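Local structure of aerobactin synthase IucA (Klebsiella pneumoniae subsp. pneumoniae, 5JM7) at residues E417-L422 with D522-K527; Q477-F482 with H526-N531. The protein probably catalyses the ATP-dependent condensation of citrate with N6-acetyl-N6-hydroxylysine during biosynthesis of the siderophore aerobactin. All coordinates share one frame; numbering follows the deposited sequence.

Interaction 1: E417-L422 with D522-K527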
loop_
_atom_site.group_PDB
_atom_site.type_symbol
_atom_site.label_atom_id
_atom_site.label_comp_id
_atom_site.label_asym_id
_atom_site.label_seq_id
_atom_site.Cartn_x
_atom_site.Cartn_y
_atom_site.Cartn_z
ATOM N N GLU A 417 2.373 33.938 20.639
ATOM C CA GLU A 417 1.811 35.207 21.080
ATOM C C GLU A 417 2.848 36.022 21.843
ATOM O O GLU A 417 3.006 37.223 21.601
ATOM C CB GLU A 417 0.566 34.974 21.934
ATOM C CG GLU A 417 -0.142 36.297 22.313
ATOM C CD GLU A 417 0.545 37.047 23.443
ATOM O OE1 GLU A 417 1.182 36.390 24.296
ATOM O OE2 GLU A 417 0.518 38.297 23.421
ATOM N N ALA A 418 3.583 35.376 22.754
ATOM C CA ALA A 418 4.417 36.111 23.704
ATOM C C ALA A 418 5.659 36.682 23.041
ATOM O O ALA A 418 5.955 37.873 23.192
ATOM C CB ALA A 418 4.816 35.214 24.877
ATOM N N ASP A 419 6.405 35.856 22.299
ATOM C CA ASP A 419 7.681 36.326 21.773
ATOM C C ASP A 419 7.559 37.003 20.415
ATOM O O ASP A 419 8.427 37.808 20.063
ATOM C CB ASP A 419 8.696 35.184 21.679
ATOM C CG ASP A 419 9.114 34.679 23.041
ATOM O OD1 ASP A 419 8.688 35.283 24.044
ATOM O OD2 ASP A 419 9.948 33.749 23.112
ATOM N N TYR A 420 6.489 36.737 19.672
ATOM C CA TYR A 420 6.338 37.194 18.295
ATOM C C TYR A 420 5.111 38.067 18.067
ATOM O O TYR A 420 5.029 38.729 17.027
ATOM C CB TYR A 420 6.300 35.978 17.341
ATOM C CG TYR A 420 7.641 35.284 17.227
ATOM C CD1 TYR A 420 8.069 34.384 18.206
ATOM C CD2 TYR A 420 8.525 35.593 16.186
ATOM C CE1 TYR A 420 9.312 33.771 18.128
ATOM C CE2 TYR A 420 9.769 34.986 16.108
ATOM C CZ TYR A 420 10.159 34.082 17.086
ATOM O OH TYR A 420 11.396 33.489 17.004
ATOM N N GLY A 421 4.170 38.107 18.996
ATOM C CA GLY A 421 2.991 38.926 18.808
ATOM C C GLY A 421 1.930 38.313 17.929
ATOM O O GLY A 421 0.952 38.997 17.596
ATOM N N LEU A 422 2.087 37.046 17.547
ATOM C CA LEU A 422 1.144 36.348 16.683
ATOM C C LEU A 422 0.083 35.636 17.516
ATOM O O LEU A 422 0.401 34.771 18.340
ATOM C CB LEU A 422 1.900 35.353 15.808
ATOM C CG LEU A 422 1.106 34.360 14.977
ATOM C CD1 LEU A 422 0.208 35.066 13.972
ATOM C CD2 LEU A 422 2.101 33.429 14.307
ATOM N N ASP A 522 8.493 30.922 32.256
ATOM C CA ASP A 522 9.903 31.215 32.470
ATOM C C ASP A 522 10.674 31.353 31.158
ATOM O O ASP A 522 11.772 31.917 31.156
ATOM C CB ASP A 522 10.524 30.103 33.314
ATOM C CG ASP A 522 9.948 30.039 34.718
ATOM O OD1 ASP A 522 9.326 31.030 35.151
ATOM O OD2 ASP A 522 10.078 28.978 35.374
ATOM N N GLN A 523 10.140 30.829 30.055
ATOM C CA GLN A 523 10.839 30.776 28.777
ATOM C C GLN A 523 10.337 31.817 27.782
ATOM O O GLN A 523 10.680 31.737 26.598
ATOM C CB GLN A 523 10.706 29.377 28.157
ATOM C CG GLN A 523 11.339 28.254 28.964
ATOM C CD GLN A 523 12.857 28.387 29.077
ATOM O OE1 GLN A 523 13.397 28.844 30.099
ATOM N NE2 GLN A 523 13.559 27.978 28.015
ATOM N N VAL A 524 9.515 32.777 28.220
ATOM C CA VAL A 524 8.949 33.771 27.318
ATOM C C VAL A 524 9.161 35.170 27.882
ATOM O O VAL A 524 9.402 35.377 29.075
ATOM C CB VAL A 524 7.453 33.550 27.030
ATOM C CG1 VAL A 524 7.229 32.193 26.366
ATOM C CG2 VAL A 524 6.633 33.697 28.288
ATOM N N THR A 525 9.040 36.141 26.989
ATOM C CA THR A 525 9.338 37.541 27.311
ATOM C C THR A 525 8.099 38.246 27.863
ATOM O O THR A 525 8.076 38.653 29.029
ATOM C CB THR A 525 9.872 38.214 26.047
ATOM O OG1 THR A 525 8.891 38.069 25.014
ATOM C CG2 THR A 525 11.150 37.518 25.577
ATOM N N HIS A 526 7.064 38.394 27.030
ATOM C CA HIS A 526 5.807 39.022 27.425
ATOM C C HIS A 526 4.967 38.042 28.241
ATOM O O HIS A 526 4.373 37.102 27.693
ATOM C CB HIS A 526 5.066 39.492 26.182
ATOM C CG HIS A 526 5.704 40.670 25.515
ATOM N ND1 HIS A 526 6.867 40.573 24.786
ATOM C CD2 HIS A 526 5.313 41.962 25.424
ATOM C CE1 HIS A 526 7.187 41.757 24.298
ATOM N NE2 HIS A 526 6.255 42.617 24.663
ATOM N N LYS A 527 4.885 38.289 29.548
ATOM C CA LYS A 527 4.238 37.407 30.507
ATOM C C LYS A 527 2.737 37.651 30.610
ATOM O O LYS A 527 2.059 36.915 31.339
ATOM C CB LYS A 527 4.847 37.621 31.899
ATOM C CG LYS A 527 6.356 37.523 31.962
ATOM C CD LYS A 527 6.880 36.153 31.726
ATOM C CE LYS A 527 8.396 36.220 31.747
ATOM N NZ LYS A 527 8.856 36.654 33.060
#
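The carboxylate of Asp419 meets Thr525 in two ways: the backbone N-H arrives on the syn lone pair of OD1, while the threonine hydroxyl approaches the same oxygen from above the carboxylate plane, 40° out of it. The second flat group, the imidazole of His526, has Thr525 OG1 close to its ring plane at ND1, Ala418 O set obliquely to it, and the ring of His456 stacked on it. Together they dock the loop between helices 506-521 and 528-535 against the C-terminal end of helix 394-420, within the FhuF-like region of this IucA/IucC-family synthase; the helix widens to a pi-type turn before Gly421 leaves it with positive phi. The backbone bond is nearly straight (Thr525 N to Asp419 OD1 3.1 Å, 163° at the hydrogen). Two donors thus grip OD1, and OD2 forms a salt bridge with Arg318, so both oxygens are engaged and the rotation of the carboxylate is fixed. Thr525 OG1 is tucked between its backbone N and carbonyl carbon (chi1 57°), where it can donate to Asp419 and still accept from His526. Beside this polar cluster, the buried Ala418 methyl packs on the isopropyl group of Val524 (CB to CB 3.8 Å) and lies 3.4 Å through its CB from the carbonyl O of His526.

Interaction 2: Q477-F482 with H526-N531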
loop_
_atom_site.group_PDB
_atom_site.type_symbol
_atom_site.label_atom_id
_atom_site.label_comp_id
_atom_site.label_asym_id
_atom_site.label_seq_id
_atom_site.Cartn_x
_atom_site.Cartn_y
_atom_site.Cartn_z
ATOM N N GLN A 477 -8.765 42.273 24.154
ATOM C CA GLN A 477 -9.217 41.217 23.244
ATOM C C GLN A 477 -8.372 39.951 23.359
ATOM O O GLN A 477 -8.911 38.835 23.302
ATOM C CB GLN A 477 -9.215 41.738 21.814
ATOM C CG GLN A 477 -10.364 42.665 21.501
ATOM C CD GLN A 477 -10.176 43.342 20.164
ATOM O OE1 GLN A 477 -9.038 43.643 19.762
ATOM N NE2 GLN A 477 -11.269 43.509 19.426
ATOM N N LEU A 478 -7.053 40.098 23.510
ATOM C CA LEU A 478 -6.207 38.932 23.744
ATOM C C LEU A 478 -6.725 38.096 24.913
ATOM O O LEU A 478 -6.974 36.888 24.772
ATOM C CB LEU A 478 -4.767 39.378 23.994
ATOM C CG LEU A 478 -3.782 38.275 24.373
ATOM C CD1 LEU A 478 -3.632 37.262 23.227
ATOM C CD2 LEU A 478 -2.413 38.867 24.805
ATOM N N LEU A 479 -6.941 38.740 26.066
ATOM C CA LEU A 479 -7.307 38.023 27.280
ATOM C C LEU A 479 -8.748 37.522 27.257
ATOM O O LEU A 479 -9.076 36.574 27.984
ATOM C CB LEU A 479 -7.055 38.922 28.502
ATOM C CG LEU A 479 -5.582 39.304 28.661
ATOM C CD1 LEU A 479 -5.371 40.297 29.800
ATOM C CD2 LEU A 479 -4.730 38.067 28.842
ATOM N N ARG A 480 -9.617 38.121 26.448
ATOM C CA ARG A 480 -10.989 37.621 26.341
ATOM C C ARG A 480 -11.099 36.340 25.500
ATOM O O ARG A 480 -11.922 35.471 25.809
ATOM C CB ARG A 480 -11.910 38.705 25.761
ATOM C CG ARG A 480 -13.373 38.255 25.605
ATOM C CD ARG A 480 -14.304 39.430 25.365
ATOM N NE ARG A 480 -14.318 40.305 26.536
ATOM C CZ ARG A 480 -13.738 41.499 26.574
ATOM N NH1 ARG A 480 -13.118 41.975 25.493
ATOM N NH2 ARG A 480 -13.785 42.221 27.686
ATOM N N TYR A 481 -10.301 36.200 24.445
ATOM C CA TYR A 481 -10.508 35.134 23.465
ATOM C C TYR A 481 -9.450 34.043 23.505
ATOM O O TYR A 481 -9.796 32.860 23.549
ATOM C CB TYR A 481 -10.585 35.750 22.060
ATOM C CG TYR A 481 -11.805 36.623 21.891
ATOM C CD1 TYR A 481 -13.062 36.170 22.284
ATOM C CD2 TYR A 481 -11.687 37.933 21.439
ATOM C CE1 TYR A 481 -14.179 36.976 22.164
ATOM C CE2 TYR A 481 -12.796 38.745 21.321
ATOM C CZ TYR A 481 -14.041 38.265 21.686
ATOM O OH TYR A 481 -15.151 39.076 21.567
ATOM N N PHE A 482 -8.172 34.409 23.494
ATOM C CA PHE A 482 -7.104 33.414 23.427
ATOM C C PHE A 482 -7.149 32.407 24.581
ATOM O O PHE A 482 -7.100 31.196 24.305
ATOM C CB PHE A 482 -5.756 34.146 23.351
ATOM C CG PHE A 482 -4.569 33.248 23.162
ATOM C CD1 PHE A 482 -4.213 32.809 21.886
ATOM C CD2 PHE A 482 -3.803 32.845 24.234
ATOM C CE1 PHE A 482 -3.102 31.992 21.691
ATOM C CE2 PHE A 482 -2.696 32.007 24.045
ATOM C CZ PHE A 482 -2.348 31.581 22.768
ATOM N N HIS A 526 7.064 38.394 27.030
ATOM C CA HIS A 526 5.807 39.022 27.425
ATOM C C HIS A 526 4.967 38.042 28.241
ATOM O O HIS A 526 4.373 37.102 27.693
ATOM C CB HIS A 526 5.066 39.492 26.182
ATOM C CG HIS A 526 5.704 40.670 25.515
ATOM N ND1 HIS A 526 6.867 40.573 24.786
ATOM C CD2 HIS A 526 5.313 41.962 25.424
ATOM C CE1 HIS A 526 7.187 41.757 24.298
ATOM N NE2 HIS A 526 6.255 42.617 24.663
ATOM N N LYS A 527 4.885 38.289 29.548
ATOM C CA LYS A 527 4.238 37.407 30.507
ATOM C C LYS A 527 2.737 37.651 30.610
ATOM O O LYS A 527 2.059 36.915 31.339
ATOM C CB LYS A 527 4.847 37.621 31.899
ATOM C CG LYS A 527 6.356 37.523 31.962
ATOM C CD LYS A 527 6.880 36.153 31.726
ATOM C CE LYS A 527 8.396 36.220 31.747
ATOM N NZ LYS A 527 8.856 36.654 33.060
ATOM N N THR A 528 2.207 38.674 29.922
ATOM C CA THR A 528 0.848 39.143 30.206
ATOM C C THR A 528 -0.178 38.024 30.086
ATOM O O THR A 528 -1.056 37.882 30.947
ATOM C CB THR A 528 0.465 40.298 29.275
ATOM O OG1 THR A 528 1.373 41.396 29.445
ATOM C CG2 THR A 528 -0.936 40.775 29.584
ATOM N N CYS A 529 -0.087 37.214 29.034
ATOM C CA CYS A 529 -1.133 36.229 28.787
ATOM C C CYS A 529 -1.043 35.060 29.762
ATOM O O CYS A 529 -2.070 34.597 30.270
ATOM C CB CYS A 529 -1.066 35.743 27.343
ATOM S SG CYS A 529 -2.435 34.644 26.921
ATOM N N LEU A 530 0.174 34.574 30.048
ATOM C CA LEU A 530 0.320 33.476 31.009
ATOM C C LEU A 530 -0.048 33.913 32.424
ATOM O O LEU A 530 -0.692 33.151 33.153
ATOM C CB LEU A 530 1.728 32.872 30.962
ATOM C CG LEU A 530 1.941 32.033 29.693
ATOM C CD1 LEU A 530 3.364 31.544 29.503
ATOM C CD2 LEU A 530 1.029 30.824 29.785
ATOM N N ASN A 531 0.326 35.138 32.822
ATOM C CA ASN A 531 -0.063 35.648 34.143
ATOM C C ASN A 531 -1.572 35.554 34.353
ATOM O O ASN A 531 -2.037 34.992 35.356
ATOM C CB ASN A 531 0.398 37.094 34.323
ATOM C CG ASN A 531 1.895 37.213 34.479
ATOM O OD1 ASN A 531 2.587 36.257 34.849
ATOM N ND2 ASN A 531 2.404 38.404 34.226
#
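Helix 475-500 and the first turn of helix 528-535 come closest at Leu479 and Cys529, whose CA atoms lie 6.6 Å apart, a short spacing consistent with the small cysteine side chain. The contact is helix-helix packing inside the FhuF-like region, made by side chains and essentially apolar. Cys529 is its centre, with a leucine against its backbone, another against its CB and an aromatic ring against its sulfur. The thiol is swung anti to the backbone N (chi1 -174°), which carries SG to the Phe482 ring. There it sits 3.5 Å from Phe482 CD2 and somewhat farther from CE2, on the CD2-CE2 side of the ring. Measured to the ring centroid, SG is at 4.7 Å and 65° off the normal, an oblique sulfur-aromatic contact. Leu478 points its CB at the opposing helix and brings CD2 to 4.2 Å from Cys529 CB. Leu479 starts in another direction, but with CG beside the backbone N (chi1 -62°) its branched end comes across. Its CD2 rests 4.0 Å from Cys529 CA and touches the carbonyl O of Thr528, while CD1 only grazes the Thr528 methyl. Burial falls off from Cys529, Leu478 and Phe482 towards Leu479 and Thr528, which remain partly exposed. Within the second segment, the backbone bond from Asn531 N to Lys527 O (2.9 Å) closes the helical turn that presents Cys529. Helix 394-420 joins the two helices here: Phe414 packs edge-to-face with Phe482 and also touches Cys529 and Leu530, and Glu417 touches Leu478 and Cys529. Strand 422-424 adds Val423, which lies against both Leu478 and Phe482, and helix 506-521 reaches Leu530 and Asn531 through Arg521.

Interactions 1 and 2 meet in the polypeptide 522-531, which first runs as a loop against the end of helix 394-420 and then turns into helix 528-535 to face helix 475-500. Their segments share His526 and Lys527, though of the two His526 alone makes a contact, and that in interaction 1. Interaction 1 is the more superficial: exposed loop residues are held by directional polar bonds, with a small buried apolar patch beside them. Interaction 2 is interior packing between helices and relies on aliphatic, sulfur and aromatic contacts. Glu417, in 417-422 but taking no part in interaction 1, reaches interaction 2, with OE2 3.3 Å from Leu478 CD2. A second junction is apolar, between Val524 CG2 and Leu530 CD1.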